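Local coordinates for protein 3-dehydroquinate dehydratase (Geobacillus kaustophilus, PDB 2YR1) that probably catalyses the cis-dehydration of 3-dehydroquinate to 3-dehydroshikimate, the third step of the chorismate pathway, through a Schiff-base intermediate with the substrate, at residues F56-I59 against E63-L66; A67-L72 against S112-L117. One frame throughout, in Å; residues are numbered along the deposited sequence.

Contact 1: F56-I59 against E63-L66; sequences FRAI and ERVL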
loop_
_atom_site.group_PDB
_atom_site.type_symbol
_atom_site.label_atom_id
_atom_site.label_comp_id
_atom_site.label_asym_id
_atom_site.label_seq_id
_atom_site.Cartn_x
_atom_site.Cartn_y
_atom_site.Cartn_z
ATOM N N PHE A 56 -23.659 -16.999 16.170
ATOM C CA PHE A 56 -24.943 -17.692 16.280
ATOM C C PHE A 56 -25.120 -18.264 17.691
ATOM O O PHE A 56 -24.362 -19.150 18.110
ATOM C CB PHE A 56 -24.952 -18.832 15.254
ATOM C CG PHE A 56 -26.314 -19.291 14.839
ATOM C CD1 PHE A 56 -27.047 -18.572 13.902
ATOM C CD2 PHE A 56 -26.839 -20.482 15.336
ATOM C CE1 PHE A 56 -28.279 -19.036 13.458
ATOM C CE2 PHE A 56 -28.075 -20.955 14.897
ATOM C CZ PHE A 56 -28.795 -20.234 13.955
ATOM N N ARG A 57 -26.107 -17.770 18.435
ATOM C CA ARG A 57 -26.309 -18.294 19.787
ATOM C C ARG A 57 -26.818 -19.738 19.786
ATOM O O ARG A 57 -26.410 -20.525 20.625
ATOM C CB ARG A 57 -27.269 -17.407 20.603
ATOM C CG ARG A 57 -26.565 -16.368 21.485
ATOM C CD ARG A 57 -27.459 -15.836 22.620
ATOM N NE ARG A 57 -28.685 -15.209 22.126
ATOM C CZ ARG A 57 -29.795 -15.866 21.780
ATOM N NH1 ARG A 57 -29.857 -17.189 21.878
ATOM N NH2 ARG A 57 -30.840 -15.195 21.309
ATOM N N ALA A 58 -27.691 -20.077 18.838
ATOM C CA ALA A 58 -28.258 -21.425 18.738
ATOM C C ALA A 58 -27.422 -22.401 17.909
ATOM O O ALA A 58 -27.974 -23.192 17.138
ATOM C CB ALA A 58 -29.666 -21.359 18.160
ATOM N N ILE A 59 -26.104 -22.356 18.057
ATOM C CA ILE A 59 -25.262 -23.273 17.296
ATOM C C ILE A 59 -25.419 -24.690 17.836
ATOM O O ILE A 59 -24.999 -25.654 17.194
ATOM C CB ILE A 59 -23.773 -22.902 17.380
ATOM C CG1 ILE A 59 -23.387 -22.653 18.831
ATOM C CG2 ILE A 59 -23.490 -21.693 16.522
ATOM C CD1 ILE A 59 -21.916 -22.550 19.036
ATOM N N GLU A 63 -30.349 -28.386 13.395
ATOM C CA GLU A 63 -31.509 -28.140 12.541
ATOM C C GLU A 63 -31.659 -26.650 12.294
ATOM O O GLU A 63 -32.030 -26.227 11.193
ATOM C CB GLU A 63 -32.795 -28.683 13.188
ATOM C CG GLU A 63 -33.962 -28.868 12.209
ATOM C CD GLU A 63 -35.289 -29.178 12.902
ATOM O OE1 GLU A 63 -35.324 -30.067 13.789
ATOM O OE2 GLU A 63 -36.303 -28.531 12.550
ATOM N N ARG A 64 -31.383 -25.857 13.329
ATOM C CA ARG A 64 -31.477 -24.405 13.222
ATOM C C ARG A 64 -30.361 -23.888 12.306
ATOM O O ARG A 64 -30.620 -23.153 11.354
ATOM C CB ARG A 64 -31.360 -23.757 14.606
ATOM C CG ARG A 64 -32.456 -24.152 15.603
ATOM C CD ARG A 64 -32.575 -23.102 16.711
ATOM N NE ARG A 64 -33.212 -23.598 17.931
ATOM C CZ ARG A 64 -34.442 -24.107 18.003
ATOM N NH1 ARG A 64 -35.201 -24.204 16.915
ATOM N NH2 ARG A 64 -34.921 -24.506 19.178
ATOM N N VAL A 65 -29.124 -24.290 12.588
ATOM C CA VAL A 65 -27.990 -23.867 11.777
ATOM C C VAL A 65 -28.201 -24.279 10.325
ATOM O O VAL A 65 -28.114 -23.449 9.414
ATOM C CB VAL A 65 -26.681 -24.485 12.275
ATOM C CG1 VAL A 65 -25.512 -23.887 11.502
ATOM C CG2 VAL A 65 -26.518 -24.246 13.765
ATOM N N LEU A 66 -28.487 -25.563 10.112
ATOM C CA LEU A 66 -28.729 -26.073 8.767
ATOM C C LEU A 66 -29.810 -25.221 8.131
ATOM O O LEU A 66 -29.708 -24.831 6.957
ATOM C CB LEU A 66 -29.189 -27.536 8.818
ATOM C CG LEU A 66 -29.519 -28.217 7.479
ATOM C CD1 LEU A 66 -28.618 -29.434 7.284
ATOM C CD2 LEU A 66 -30.996 -28.627 7.442
#
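Phe56 and Val65 make the main apolar touch between the loop 56-59 and the first turn of helix 62-75. Phe56 CE2 lies 3.8 Å from Val65 CG2, and the two side chains meet at a slant. CG of Phe56 stands anti to the backbone N (chi1 -157°), which carries the ring across to the helix, where CZ approaches Arg64 C and CE2 also nears Val65 N. Val65 offers CG2, the methyl beside its backbone N (CG1 is the one anti to N, chi1 -173°), and this single branch serves three neighbours: besides the ring it rests 3.8 Å from Ala58 O and 3.9 Å from Ile59 CA. Ala58 O and Ile59 CA themselves sit at the edge of the Phe56 ring, in its plane, so the loop curls round the rim of its own aromatic side chain.

At the more exposed margin the contact is made by an aliphatic part of a charged residue. The Arg64 chain, extended from CG to NE, passes Ala58, whose CB is 3.7 Å from Arg64 CD; the methyl lies at the edge of the guanidinium, near its plane. Arg64 NE also has a long, weak ion pair with Asp61.

Ile59 CB points away from the helix, and its side chain packs on Ile95, Pro96 and Leu97, while Val65 packs further on Leu105 of helix 99-112. The whole is a beta-to-alpha connection of the type I dehydroquinase TIM barrel, leading from strand 48-52 into helix 62-75; Phe56 lies close to Trp51, a predicted substrate-binding residue.

Contact 2: A67-L72 against S112-L117; sequences ATANGL and SGAIDL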
loop_
_atom_site.group_PDB
_atom_site.type_symbol
_atom_site.label_atom_id
_atom_site.label_comp_id
_atom_site.label_asym_id
_atom_site.label_seq_id
_atom_site.Cartn_x
_atom_site.Cartn_y
_atom_site.Cartn_z
ATOM N N ALA A 67 -30.853 -24.935 8.911
ATOM C CA ALA A 67 -31.967 -24.119 8.430
ATOM C C ALA A 67 -31.426 -22.771 7.964
ATOM O O ALA A 67 -31.651 -22.364 6.827
ATOM C CB ALA A 67 -32.997 -23.921 9.543
ATOM N N THR A 68 -30.709 -22.087 8.849
ATOM C CA THR A 68 -30.124 -20.797 8.509
ATOM C C THR A 68 -29.183 -20.952 7.308
ATOM O O THR A 68 -29.275 -20.206 6.331
ATOM C CB THR A 68 -29.329 -20.233 9.693
ATOM O OG1 THR A 68 -30.190 -20.116 10.833
ATOM C CG2 THR A 68 -28.755 -18.864 9.349
ATOM N N ALA A 69 -28.293 -21.940 7.393
ATOM C CA ALA A 69 -27.322 -22.223 6.340
ATOM C C ALA A 69 -28.014 -22.312 4.999
ATOM O O ALA A 69 -27.573 -21.735 4.001
ATOM C CB ALA A 69 -26.608 -23.526 6.637
ATOM N N ASN A 70 -29.117 -23.046 4.987
ATOM C CA ASN A 70 -29.902 -23.234 3.787
ATOM C C ASN A 70 -30.538 -21.905 3.391
ATOM O O ASN A 70 -30.693 -21.606 2.208
ATOM C CB ASN A 70 -30.978 -24.280 4.056
ATOM C CG ASN A 70 -31.503 -24.918 2.794
ATOM O OD1 ASN A 70 -32.095 -24.250 1.936
ATOM N ND2 ASN A 70 -31.292 -26.225 2.670
ATOM N N GLY A 71 -30.902 -21.106 4.388
ATOM C CA GLY A 71 -31.518 -19.822 4.107
ATOM C C GLY A 71 -30.564 -18.828 3.463
ATOM O O GLY A 71 -30.880 -18.219 2.440
ATOM N N LEU A 72 -29.393 -18.660 4.063
ATOM C CA LEU A 72 -28.398 -17.734 3.528
ATOM C C LEU A 72 -27.963 -18.172 2.142
ATOM O O LEU A 72 -27.736 -17.343 1.258
ATOM C CB LEU A 72 -27.202 -17.645 4.479
ATOM C CG LEU A 72 -26.700 -18.940 5.112
ATOM C CD1 LEU A 72 -25.678 -19.599 4.201
ATOM C CD2 LEU A 72 -26.072 -18.625 6.450
ATOM N N SER A 112 -24.780 -30.704 3.723
ATOM C CA SER A 112 -26.008 -29.989 3.419
ATOM C C SER A 112 -25.827 -29.347 2.055
ATOM O O SER A 112 -26.791 -29.104 1.336
ATOM C CB SER A 112 -26.251 -28.902 4.464
ATOM O OG SER A 112 -26.094 -29.419 5.775
ATOM N N GLY A 113 -24.576 -29.075 1.697
ATOM C CA GLY A 113 -24.306 -28.459 0.407
ATOM C C GLY A 113 -24.674 -26.986 0.336
ATOM O O GLY A 113 -24.794 -26.427 -0.756
ATOM N N ALA A 114 -24.848 -26.354 1.493
ATOM C CA ALA A 114 -25.213 -24.935 1.543
ATOM C C ALA A 114 -23.993 -24.009 1.508
ATOM O O ALA A 114 -24.128 -22.818 1.212
ATOM C CB ALA A 114 -26.037 -24.652 2.800
ATOM N N ILE A 115 -22.816 -24.553 1.820
ATOM C CA ILE A 115 -21.577 -23.776 1.835
ATOM C C ILE A 115 -20.593 -24.254 0.753
ATOM O O ILE A 115 -20.778 -25.330 0.167
ATOM C CB ILE A 115 -20.921 -23.850 3.223
ATOM C CG1 ILE A 115 -20.412 -25.264 3.489
ATOM C CG2 ILE A 115 -21.937 -23.466 4.296
ATOM C CD1 ILE A 115 -19.685 -25.419 4.810
ATOM N N ASP A 116 -19.549 -23.456 0.501
ATOM C CA ASP A 116 -18.547 -23.750 -0.535
ATOM C C ASP A 116 -17.127 -23.856 0.023
ATOM O O ASP A 116 -16.280 -24.594 -0.501
ATOM C CB ASP A 116 -18.583 -22.654 -1.598
ATOM C CG ASP A 116 -19.985 -22.405 -2.130
ATOM O OD1 ASP A 116 -20.521 -23.276 -2.850
ATOM O OD2 ASP A 116 -20.562 -21.339 -1.827
ATOM N N LEU A 117 -16.873 -23.094 1.079
ATOM C CA LEU A 117 -15.580 -23.096 1.733
ATOM C C LEU A 117 -15.822 -23.270 3.219
ATOM O O LEU A 117 -16.879 -22.896 3.744
ATOM C CB LEU A 117 -14.845 -21.760 1.557
ATOM C CG LEU A 117 -14.505 -20.935 0.298
ATOM C CD1 LEU A 117 -13.218 -21.400 -0.332
ATOM C CD2 LEU A 117 -15.653 -20.939 -0.656
#
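The backbones of helix segment 67-72 and the turn 112-117 come nearest at Asn70 and Ala114, whose CA atoms are 5.5 Å apart, just after the chain leaves helix 99-112 through Gly113 with a positive phi of 74°.

Ala114 carries the contact. Its CB points at the helix and lies 3.5 Å from Ala69 O and 3.8 Å from Ala69 C, so the methyl is set against a backbone peptide group as much as against a side chain. The one apolar side-chain pair is Ala69 CB with Ala114 CB, at 4.0 Å; with only a methyl on each side, the turn and helix approach closely, consistent with the short distance between the Asn70 and Ala114 backbones. Asn70 adds its backbone N, 4.1 Å from Ala114 CB.

In the TIM barrel this is where the end of one outer helix, 99-112, turns back into the next strand, 117-121, and on its way brushes the preceding outer helix, 62-75. Ala69 and Ile115 both pack on Ile109 of helix 99-112, and Ala114 also touches Arg73.

Farther along, Asp116 ties the turn to its surroundings: OD2 makes a salt bridge with Arg73 of helix 62-75 and accepts a hydrogen bond from Ile81 N, whereas OD1 pairs with Arg11. These two arginines would be expected to favour the charged carboxylate.

Contact 1 closes before contact 2 opens, and their centres lie about 11 Å apart on the same side of the chain's centre. Helix 62-75 is common to both: its first turn meets the loop that leads into it, and its later turns meet the connection between helix 99-112 and strand 117-121. Contact 1 is thus local in sequence, whereas contact 2 joins parts 40 residues apart. The two also touch directly, as Phe56 packs by Thr68. Contact 1 lies in a beta-to-alpha loop, at the end of the barrel where TIM-barrel active sites are found, and contact 2 in an alpha-to-beta turn, although Ala69, too, lies near Trp51.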